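Local coordinates for protein CalS11 (Micromonospora echinospora, PDB 3TOS) that probably transfers a methyl group from S-adenosyl-L-methionine to an oxygen of a calicheamicin intermediate, as a Rossmann-like methyltransferase, at residues B[65-70]-B[92-97]; B[102-107]-B[172-177]; B[225-230]-B[234-239]. All coordinates share one frame; numbering follows the deposited sequence. Where two conformers were deposited one is given.

Contact 1. Residues B[65-70]-B[92-97]; sequences QVLDVP and GVYEPY
The two methyls of Leu-67 meet segment 92-97 at different points. The apolar part is led by Leu-67 CD2, which lies 3.6 Å from Tyr-94 CB and also touches the aliphatic chain of Glu-95, with Leu-67 CD2 3.8 Å from Glu-95 CG. The other branch makes a CH-pi contact: Leu-67 CD1 sits over a face of the Tyr-94 ring, 4.3 Å from its centroid and 26° off the normal, toward the CG and CD1 atoms of the ring. Leu-67 CG lies beside its own backbone N (chi1 -76°), which brings the fork across to Tyr-94; the two side chains cross at about a right angle. With an alanine here both methyl branches go, and the CH-pi contact with Tyr-94 and the packing on Glu-95 CG would probably be lost, opening a gap between loop and helix end.

The polar part runs through one water, which donates to Leu-67 O at 2.7 Å and to Glu-95 OE2 at 2.6 Å, tying a turn carbonyl to the carboxylate. That turn is of type I, from Val-66 to Val-69, closed by Val-69 N to Val-66 O at 2.9 Å. Glu-95 OE1 is held by a salt bridge to Arg-101 and a hydrogen bond from Tyr-63, and Tyr-94 OH bonds to Asp-60. The contact thus joins the loop after helix 50-65 to the C-terminal end of helix 82-94, while Val-66 packs inward on Ala-184 of strand 183-188 and Ile-212 of strand 211-215.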
loop_
_atom_site.group_PDB
_atom_site.type_symbol
_atom_site.label_atom_id
_atom_site.label_comp_id
_atom_site.label_asym_id
_atom_site.label_seq_id
_atom_site.Cartn_x
_atom_site.Cartn_y
_atom_site.Cartn_z
ATOM N N GLN B 65 5.883 -9.517 -17.543
ATOM C CA GLN B 65 6.427 -8.173 -17.276
ATOM C C GLN B 65 6.372 -7.229 -18.450
ATOM O O GLN B 65 6.494 -6.013 -18.236
ATOM C CB GLN B 65 7.875 -8.227 -16.745
ATOM C CG GLN B 65 7.842 -8.764 -15.280
ATOM C CD GLN B 65 9.173 -8.630 -14.543
ATOM O OE1 GLN B 65 9.856 -7.621 -14.643
ATOM N NE2 GLN B 65 9.543 -9.670 -13.811
ATOM N N VAL B 66 6.137 -7.741 -19.674
ATOM C CA VAL B 66 6.054 -6.853 -20.850
ATOM C C VAL B 66 4.650 -6.846 -21.501
ATOM O O VAL B 66 4.465 -6.344 -22.630
ATOM C CB VAL B 66 7.144 -7.229 -21.925
ATOM C CG1 VAL B 66 8.562 -7.157 -21.323
ATOM C CG2 VAL B 66 6.877 -8.628 -22.566
ATOM N N LEU B 67 3.637 -7.348 -20.798
ATOM C CA LEU B 67 2.286 -7.341 -21.355
ATOM C C LEU B 67 1.811 -5.883 -21.550
ATOM O O LEU B 67 0.920 -5.642 -22.367
ATOM C CB LEU B 67 1.330 -8.090 -20.411
ATOM C CG LEU B 67 1.554 -9.611 -20.561
ATOM C CD1 LEU B 67 0.594 -10.271 -19.601
ATOM C CD2 LEU B 67 1.349 -10.183 -22.028
ATOM N N ASP B 68 2.394 -4.918 -20.837
ATOM C CA ASP B 68 2.032 -3.511 -21.057
ATOM C C ASP B 68 3.155 -2.750 -21.776
ATOM O O ASP B 68 3.220 -1.533 -21.671
ATOM C CB ASP B 68 1.653 -2.789 -19.721
ATOM C CG ASP B 68 2.810 -2.705 -18.738
ATOM O OD1 ASP B 68 3.882 -3.353 -18.971
ATOM O OD2 ASP B 68 2.627 -2.021 -17.695
ATOM N N VAL B 69 4.039 -3.456 -22.505
ATOM C CA VAL B 69 5.095 -2.799 -23.258
ATOM C C VAL B 69 4.875 -3.145 -24.762
ATOM O O VAL B 69 4.644 -4.299 -25.104
ATOM C CB VAL B 69 6.477 -3.267 -22.810
ATOM C CG1 VAL B 69 7.599 -2.569 -23.640
ATOM C CG2 VAL B 69 6.665 -3.016 -21.291
ATOM N N PRO B 70 4.916 -2.153 -25.677
ATOM C CA PRO B 70 4.732 -2.445 -27.107
ATOM C C PRO B 70 5.945 -3.218 -27.631
ATOM O O PRO B 70 6.998 -3.263 -27.015
ATOM C CB PRO B 70 4.627 -1.050 -27.761
ATOM C CG PRO B 70 5.153 -0.126 -26.820
ATOM C CD PRO B 70 5.071 -0.717 -25.420
ATOM N N GLY B 92 -0.748 -16.909 -26.850
ATOM C CA GLY B 92 -2.179 -17.287 -26.958
ATOM C C GLY B 92 -2.872 -17.040 -25.615
ATOM O O GLY B 92 -4.012 -16.511 -25.562
ATOM N N VAL B 93 -2.244 -17.470 -24.516
ATOM C CA VAL B 93 -2.849 -17.220 -23.223
ATOM C C VAL B 93 -3.131 -15.741 -22.932
ATOM O O VAL B 93 -4.252 -15.387 -22.486
ATOM C CB VAL B 93 -1.944 -17.756 -22.077
ATOM C CG1 VAL B 93 -2.532 -17.466 -20.757
ATOM C CG2 VAL B 93 -1.725 -19.306 -22.279
ATOM N N TYR B 94 -2.148 -14.877 -23.201
ATOM C CA TYR B 94 -2.265 -13.484 -22.695
ATOM C C TYR B 94 -2.707 -12.467 -23.744
ATOM O O TYR B 94 -3.225 -11.410 -23.410
ATOM C CB TYR B 94 -0.902 -13.013 -22.178
ATOM C CG TYR B 94 -0.420 -13.768 -20.970
ATOM C CD1 TYR B 94 -1.210 -13.848 -19.813
ATOM C CD2 TYR B 94 0.807 -14.423 -20.992
ATOM C CE1 TYR B 94 -0.758 -14.531 -18.668
ATOM C CE2 TYR B 94 1.260 -15.155 -19.856
ATOM C CZ TYR B 94 0.454 -15.195 -18.711
ATOM O OH TYR B 94 0.833 -15.860 -17.599
ATOM N N GLU B 95 -2.480 -12.773 -25.033
ATOM C CA GLU B 95 -2.627 -11.745 -26.111
ATOM C C GLU B 95 -3.337 -12.199 -27.391
ATOM O O GLU B 95 -2.809 -12.065 -28.502
ATOM C CB GLU B 95 -1.279 -11.164 -26.440
ATOM C CG GLU B 95 -0.649 -10.421 -25.286
ATOM C CD GLU B 95 0.547 -9.657 -25.765
ATOM O OE1 GLU B 95 1.571 -10.278 -26.173
ATOM O OE2 GLU B 95 0.483 -8.400 -25.703
ATOM N N PRO B 96 -4.545 -12.766 -27.241
ATOM C CA PRO B 96 -5.310 -13.162 -28.431
ATOM C C PRO B 96 -5.451 -12.033 -29.428
ATOM O O PRO B 96 -5.516 -12.269 -30.644
ATOM C CB PRO B 96 -6.672 -13.575 -27.850
ATOM C CG PRO B 96 -6.735 -12.956 -26.502
ATOM C CD PRO B 96 -5.328 -12.935 -25.998
ATOM N N TYR B 97 -5.565 -10.791 -28.929
ATOM C CA TYR B 97 -5.898 -9.698 -29.838
ATOM C C TYR B 97 -4.693 -8.859 -30.261
ATOM O O TYR B 97 -4.861 -7.753 -30.783
ATOM C CB TYR B 97 -6.965 -8.818 -29.200
ATOM C CG TYR B 97 -8.229 -9.563 -28.837
ATOM C CD1 TYR B 97 -8.901 -10.362 -29.789
ATOM C CD2 TYR B 97 -8.765 -9.470 -27.548
ATOM C CE1 TYR B 97 -10.066 -11.012 -29.460
ATOM C CE2 TYR B 97 -9.965 -10.120 -27.210
ATOM C CZ TYR B 97 -10.608 -10.880 -28.180
ATOM O OH TYR B 97 -11.808 -11.497 -27.879
HETATM O O HOH W 1 -0.686 -7.350 -23.604
#

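Contact 2. Residues B[102-107]-B[172-177]; sequences RIVGFD and PRYLAE. With SAH (S-adenosyl-L-homocysteine), chain O.
Tyr-174 reaches from its helix toward the strand and meets Arg-102, Val-104 and Phe-106 in turn along the length of its side chain. Its CG is anti to the backbone N (chi1 179°), which sends the ring out from the helix so that the hydroxyl arrives near the start of the strand and CB stays beside Phe-106. The two aromatic rings form an offset edge-to-face pair, centroids 5.8 Å apart and planes at 85°: the edge of Phe-106 points toward the face of Tyr-174, with Phe-106 CZ 3.9 Å from Tyr-174 CG. In the plane of the phenylalanine ring, Phe-106 CE2 also abuts Tyr-174 CB at 3.8 Å. The side chains of Val-104 and Tyr-174 point toward each other; Val-104 CG1 lies over the same side of the ring as Phe-106, near the rim, 4.0 Å from Tyr-174 CE1, while Val-104 CG2 lies 3.7 Å from Tyr-174 OH.

At the far end Arg-102 NH1 donates to Tyr-174 OH over 2.9 Å at 163°, with the oxygen lying in the guanidinium plane and that plane nearly perpendicular to the ring. The arginine chain bends at chi3, setting the guanidinium so that NH1 meets the hydroxyl, and the same NH1 also bonds to Asn-178 just beyond the helix segment, so NH1 is shared by two acceptors.

Beyond Phe-106, which packs on Val-167 of the cofactor pocket, Asp-107 takes both ribose hydroxyls of S-adenosyl-L-homocysteine: O2' donates to Asp-107 OD1 at 2.8 Å and O3' to Asp-107 OD2 at 2.7 Å. An acidic residue at the C-terminal end of the second strand, gripping the ribose diol, is a hallmark of Rossmann-like methyltransferases; helix 167-177 packs here on one face of the sheet.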
loop_
_atom_site.group_PDB
_atom_site.type_symbol
_atom_site.label_atom_id
_atom_site.label_comp_id
_atom_site.label_asym_id
_atom_site.label_seq_id
_atom_site.Cartn_x
_atom_site.Cartn_y
_atom_site.Cartn_z
ATOM N N ARG B 102 5.161 -10.005 -32.550
ATOM C CA ARG B 102 5.962 -10.952 -33.304
ATOM C C ARG B 102 6.953 -11.658 -32.378
ATOM O O ARG B 102 7.524 -11.046 -31.466
ATOM C CB ARG B 102 6.741 -10.200 -34.401
ATOM C CG ARG B 102 7.493 -11.137 -35.399
ATOM C CD ARG B 102 8.049 -10.316 -36.594
ATOM N NE ARG B 102 7.005 -9.976 -37.563
ATOM C CZ ARG B 102 7.198 -9.132 -38.568
ATOM N NH1 ARG B 102 8.372 -8.492 -38.670
ATOM N NH2 ARG B 102 6.204 -8.889 -39.461
ATOM N N ILE B 103 7.209 -12.943 -32.681
ATOM C CA ILE B 103 8.267 -13.722 -32.013
ATOM C C ILE B 103 9.330 -14.001 -33.038
ATOM O O ILE B 103 9.039 -14.564 -34.084
ATOM C CB ILE B 103 7.728 -15.088 -31.485
ATOM C CG1 ILE B 103 6.734 -14.823 -30.350
ATOM C CG2 ILE B 103 8.914 -15.960 -30.989
ATOM C CD1 ILE B 103 5.850 -16.042 -30.015
ATOM N N VAL B 104 10.562 -13.573 -32.780
ATOM C CA VAL B 104 11.639 -13.657 -33.791
ATOM C C VAL B 104 12.771 -14.436 -33.153
ATOM O O VAL B 104 13.294 -14.036 -32.098
ATOM C CB VAL B 104 12.159 -12.261 -34.264
ATOM C CG1 VAL B 104 13.017 -12.426 -35.452
ATOM C CG2 VAL B 104 10.940 -11.345 -34.564
ATOM N N GLY B 105 13.115 -15.565 -33.759
ATOM C CA GLY B 105 14.198 -16.403 -33.233
ATOM C C GLY B 105 15.373 -16.407 -34.181
ATOM O O GLY B 105 15.233 -16.650 -35.353
ATOM N N PHE B 106 16.554 -16.096 -33.665
ATOM C CA PHE B 106 17.770 -16.030 -34.488
ATOM C C PHE B 106 18.718 -17.145 -34.093
ATOM O O PHE B 106 19.024 -17.329 -32.896
ATOM C CB PHE B 106 18.548 -14.688 -34.282
ATOM C CG PHE B 106 17.784 -13.453 -34.638
ATOM C CD1 PHE B 106 16.873 -12.883 -33.735
ATOM C CD2 PHE B 106 18.017 -12.797 -35.862
ATOM C CE1 PHE B 106 16.173 -11.680 -34.080
ATOM C CE2 PHE B 106 17.299 -11.624 -36.199
ATOM C CZ PHE B 106 16.387 -11.079 -35.321
ATOM N N ASP B 107 19.250 -17.867 -35.074
ATOM C CA ASP B 107 20.281 -18.863 -34.794
ATOM C C ASP B 107 20.950 -19.197 -36.119
ATOM O O ASP B 107 20.346 -18.999 -37.187
ATOM C CB ASP B 107 19.622 -20.159 -34.211
ATOM C CG ASP B 107 20.556 -20.966 -33.364
ATOM O OD1 ASP B 107 21.636 -21.413 -33.853
ATOM O OD2 ASP B 107 20.222 -21.186 -32.200
ATOM N N PRO B 172 21.375 -6.980 -37.365
ATOM C CA PRO B 172 21.334 -5.655 -38.036
ATOM C C PRO B 172 20.467 -5.659 -39.309
ATOM O O PRO B 172 19.759 -4.684 -39.549
ATOM C CB PRO B 172 22.817 -5.429 -38.385
ATOM C CG PRO B 172 23.532 -6.106 -37.185
ATOM C CD PRO B 172 22.753 -7.390 -37.043
ATOM N N ARG B 173 20.509 -6.738 -40.092
ATOM C CA ARG B 173 19.722 -6.823 -41.319
ATOM C C ARG B 173 18.225 -6.829 -41.011
ATOM O O ARG B 173 17.444 -6.094 -41.649
ATOM C CB ARG B 173 20.150 -8.071 -42.129
ATOM C CG ARG B 173 19.306 -8.314 -43.409
ATOM C CD ARG B 173 19.760 -9.600 -44.165
ATOM N NE ARG B 173 21.189 -9.521 -44.473
ATOM C CZ ARG B 173 22.163 -10.331 -44.016
ATOM N NH1 ARG B 173 23.416 -10.065 -44.370
ATOM N NH2 ARG B 173 21.919 -11.390 -43.218
ATOM N N TYR B 174 17.822 -7.664 -40.048
ATOM C CA TYR B 174 16.408 -7.736 -39.634
ATOM C C TYR B 174 15.931 -6.363 -39.197
ATOM O O TYR B 174 14.863 -5.889 -39.577
ATOM C CB TYR B 174 16.210 -8.779 -38.491
ATOM C CG TYR B 174 14.750 -8.829 -38.066
ATOM C CD1 TYR B 174 13.874 -9.655 -38.662
ATOM C CD2 TYR B 174 14.262 -7.884 -37.152
ATOM C CE1 TYR B 174 12.540 -9.673 -38.263
ATOM C CE2 TYR B 174 12.961 -7.810 -36.784
ATOM C CZ TYR B 174 12.081 -8.717 -37.348
ATOM O OH TYR B 174 10.753 -8.633 -37.037
ATOM N N LEU B 175 16.744 -5.704 -38.386
ATOM C CA LEU B 175 16.317 -4.395 -37.894
ATOM C C LEU B 175 16.206 -3.358 -39.037
ATOM O O LEU B 175 15.272 -2.525 -39.073
ATOM C CB LEU B 175 17.257 -3.924 -36.775
ATOM C CG LEU B 175 17.210 -4.738 -35.476
ATOM C CD1 LEU B 175 18.437 -4.402 -34.606
ATOM C CD2 LEU B 175 15.902 -4.445 -34.827
ATOM N N ALA B 176 17.153 -3.385 -39.968
ATOM C CA ALA B 176 17.111 -2.456 -41.115
ATOM C C ALA B 176 15.868 -2.668 -41.965
ATOM O O ALA B 176 15.292 -1.677 -42.462
ATOM C CB ALA B 176 18.346 -2.583 -41.958
ATOM N N GLU B 177 15.453 -3.934 -42.095
ATOM C CA GLU B 177 14.243 -4.300 -42.849
ATOM C C GLU B 177 12.950 -4.056 -42.087
ATOM O O GLU B 177 11.898 -4.078 -42.702
ATOM C CB GLU B 177 14.325 -5.778 -43.291
ATOM C CG GLU B 177 15.468 -5.995 -44.313
ATOM C CD GLU B 177 15.726 -7.498 -44.634
ATOM O OE1 GLU B 177 15.021 -8.371 -44.081
ATOM O OE2 GLU B 177 16.656 -7.845 -45.402
HETATM N N SAH O . 17.479 -21.150 -26.178
HETATM C CA SAH O . 17.829 -22.589 -26.408
HETATM C CB SAH O . 19.303 -22.886 -26.191
HETATM C CG SAH O . 20.200 -22.165 -27.219
HETATM S SD SAH O . 21.811 -22.925 -27.243
HETATM C C SAH O . 17.003 -23.397 -25.408
HETATM O O SAH O . 17.068 -24.664 -25.404
HETATM O OXT SAH O . 16.176 -22.847 -24.670
HETATM C "C5'" SAH O . 22.857 -21.633 -27.932
HETATM C "C4'" SAH O . 22.506 -21.245 -29.409
HETATM O "O4'" SAH O . 23.196 -20.032 -29.739
HETATM C "C3'" SAH O . 23.039 -22.324 -30.364
HETATM O "O3'" SAH O . 21.944 -22.940 -31.085
HETATM C "C2'" SAH O . 24.004 -21.547 -31.244
HETATM O "O2'" SAH O . 24.044 -21.964 -32.624
HETATM C "C1'" SAH O . 23.476 -20.099 -31.107
HETATM N N9 SAH O . 24.517 -19.091 -31.426
HETATM C C8 SAH O . 25.679 -18.850 -30.763
HETATM N N7 SAH O . 26.333 -17.891 -31.467
HETATM C C5 SAH O . 25.617 -17.542 -32.556
HETATM C C6 SAH O . 25.797 -16.588 -33.656
HETATM N N6 SAH O . 26.938 -15.868 -33.751
HETATM N N1 SAH O . 24.792 -16.517 -34.565
HETATM C C2 SAH O . 23.655 -17.268 -34.460
HETATM N N3 SAH O . 23.451 -18.214 -33.516
HETATM C C4 SAH O . 24.403 -18.311 -32.522
#

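Contact 3. Residues B[225-230]-B[234-239]; sequences GENIAM and LGLDHA
Met-230 O accepts two backbone N-H groups across the contact, from Leu-234 N at 2.9 Å and from Gly-235 N at 2.8 Å. The donors reach the oxygen from opposite faces of its carbonyl plane, and both bonds are fairly straight, at 158° and 161° on the hydrogen. The first is an ordinary helical i to i+4 bond and the second spans five residues, so this one carbonyl anchors the chain as it leaves helix 225-233. Leu-234 is the first residue to leave helical backbone angles. At Gly-235 phi is positive, and a CB there would run into the carbonyl oxygen of Leu-234.

The exit is a helix C-terminus followed by a type I beta turn from Gly-235 to His-238, closed by His-238 N to Gly-235 O at 3.2 Å. It lies in the loop that leads from this helix into strand 242-243, the edge strand, which pairs antiparallel with 251-254.

Leu-236 CG lies beside its backbone N (chi1 -72°), which turns the fork back from the turn against the helix, at about a right angle to Asn-227. Leu-236 CD1 sits 3.8 Å from both OD1 and ND2 of Asn-227, while Leu-236 CD2 packs 3.9 Å from Met-230 CG. Met-230 is a selenomethionine with two conformers, so a further touch of its CE on Leu-234 CD1 is doubtful. Leu-234 CD2 stands over the centre of the His-238 ring.

The amide of Asn-227 is held at both ends: OD1 accepts from Arg-231 NE, and ND2 donates to Thr-181 O of a neighbouring subunit. That same subunit binds the turn itself, through Leu-236 O to its Thr-208 and Asp-237 OD2 to its Trp-255.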
loop_
_atom_site.group_PDB
_atom_site.type_symbol
_atom_site.label_atom_id
_atom_site.label_comp_id
_atom_site.label_asym_id
_atom_site.label_seq_id
_atom_site.Cartn_x
_atom_site.Cartn_y
_atom_site.Cartn_z
ATOM N N GLY B 225 31.078 -14.951 -21.562
ATOM C CA GLY B 225 30.983 -14.000 -22.673
ATOM C C GLY B 225 29.895 -12.934 -22.529
ATOM O O GLY B 225 30.096 -11.790 -22.925
ATOM N N GLU B 226 28.724 -13.319 -21.998
ATOM C CA GLU B 226 27.642 -12.320 -21.790
ATOM C C GLU B 226 28.066 -11.229 -20.810
ATOM O O GLU B 226 27.768 -10.039 -21.019
ATOM C CB GLU B 226 26.359 -13.024 -21.355
ATOM C CG GLU B 226 25.712 -13.754 -22.541
ATOM C CD GLU B 226 24.698 -14.770 -22.123
ATOM O OE1 GLU B 226 24.304 -14.789 -20.932
ATOM O OE2 GLU B 226 24.334 -15.600 -22.981
ATOM N N ASN B 227 28.764 -11.626 -19.740
ATOM C CA ASN B 227 29.222 -10.672 -18.749
ATOM C C ASN B 227 30.291 -9.746 -19.367
ATOM O O ASN B 227 30.209 -8.509 -19.241
ATOM C CB ASN B 227 29.785 -11.438 -17.516
ATOM C CG ASN B 227 30.186 -10.524 -16.379
ATOM O OD1 ASN B 227 30.883 -9.532 -16.588
ATOM N ND2 ASN B 227 29.697 -10.822 -15.170
ATOM N N ILE B 228 31.258 -10.330 -20.048
ATOM C CA ILE B 228 32.304 -9.530 -20.668
ATOM C C ILE B 228 31.688 -8.554 -21.684
ATOM O O ILE B 228 32.078 -7.367 -21.727
ATOM C CB ILE B 228 33.357 -10.409 -21.373
ATOM C CG1 ILE B 228 34.141 -11.260 -20.342
ATOM C CG2 ILE B 228 34.383 -9.525 -22.103
ATOM C CD1 ILE B 228 34.769 -12.518 -20.977
ATOM N N ALA B 229 30.688 -9.025 -22.433
ATOM C CA ALA B 229 29.980 -8.189 -23.384
ATOM C C ALA B 229 29.256 -7.019 -22.670
ATOM O O ALA B 229 29.362 -5.836 -23.091
ATOM C CB ALA B 229 28.996 -8.997 -24.209
HETATM N N MSE B 230 28.506 -7.332 -21.612
HETATM C CA MSE B 230 27.782 -6.298 -20.901
HETATM C C MSE B 230 28.740 -5.288 -20.285
HETATM O O MSE B 230 28.473 -4.081 -20.293
HETATM C CB MSE B 230 26.885 -6.885 -19.799
HETATM C CG MSE B 230 26.208 -5.776 -18.976
HETATM SE SE MSE B 230 24.439 -6.223 -18.249
HETATM C CE MSE B 230 23.348 -5.677 -19.776
ATOM N N LEU B 234 27.700 -1.670 -21.726
ATOM C CA LEU B 234 26.837 -0.904 -20.820
ATOM C C LEU B 234 27.400 -0.685 -19.418
ATOM O O LEU B 234 27.177 0.383 -18.812
ATOM C CB LEU B 234 25.454 -1.586 -20.681
ATOM C CG LEU B 234 24.618 -1.695 -21.985
ATOM C CD1 LEU B 234 23.274 -2.381 -21.735
ATOM C CD2 LEU B 234 24.333 -0.356 -22.588
ATOM N N GLY B 235 28.095 -1.700 -18.895
ATOM C CA GLY B 235 28.449 -1.753 -17.479
ATOM C C GLY B 235 27.401 -2.550 -16.716
ATOM O O GLY B 235 26.186 -2.443 -17.018
ATOM N N LEU B 236 27.832 -3.325 -15.717
ATOM C CA LEU B 236 26.880 -4.147 -14.957
ATOM C C LEU B 236 25.955 -3.322 -14.081
ATOM O O LEU B 236 24.904 -3.833 -13.689
ATOM C CB LEU B 236 27.634 -5.191 -14.114
ATOM C CG LEU B 236 28.248 -6.336 -14.949
ATOM C CD1 LEU B 236 29.233 -7.200 -14.112
ATOM C CD2 LEU B 236 27.167 -7.267 -15.525
ATOM N N ASP B 237 26.298 -2.046 -13.820
ATOM C CA ASP B 237 25.418 -1.211 -12.984
ATOM C C ASP B 237 24.706 -0.151 -13.844
ATOM O O ASP B 237 24.155 0.854 -13.323
ATOM C CB ASP B 237 26.175 -0.570 -11.812
ATOM C CG ASP B 237 27.249 0.429 -12.277
ATOM O OD1 ASP B 237 27.512 0.540 -13.514
ATOM O OD2 ASP B 237 27.854 1.108 -11.403
ATOM N N HIS B 238 24.694 -0.358 -15.173
ATOM C CA HIS B 238 23.900 0.505 -16.034
ATOM C C HIS B 238 22.409 0.468 -15.665
ATOM O O HIS B 238 21.692 1.496 -15.694
ATOM C CB HIS B 238 24.078 0.091 -17.482
ATOM C CG HIS B 238 23.281 0.925 -18.436
ATOM N ND1 HIS B 238 23.699 2.172 -18.833
ATOM C CD2 HIS B 238 22.097 0.702 -19.051
ATOM C CE1 HIS B 238 22.802 2.682 -19.667
ATOM N NE2 HIS B 238 21.845 1.788 -19.842
ATOM N N ALA B 239 21.926 -0.743 -15.367
ATOM C CA ALA B 239 20.544 -0.975 -14.934
ATOM C C ALA B 239 20.592 -2.033 -13.834
ATOM O O ALA B 239 21.643 -2.646 -13.611
ATOM C CB ALA B 239 19.718 -1.502 -16.105
#

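In the fold
From the N terminus the three contacts follow one another in series, with no nesting and no crossing. Contact 1 closes a loop of 21 intervening residues that holds strand 72-76 and most of helix 82-94, and joins the loop after helix 50-65 to the end of helix 82-94. After a short connection, contact 2 joins strand 103-107 to helix 167-177, beside the cofactor site, with 64 residues between its segments, helix 136-148 and strand 160-164 among them. Contact 3 spans only three residues and ties the end of helix 225-233 to the loop before edge strand 242-243. The contacts lie about 20 to 28 Å apart between centres and none touches another.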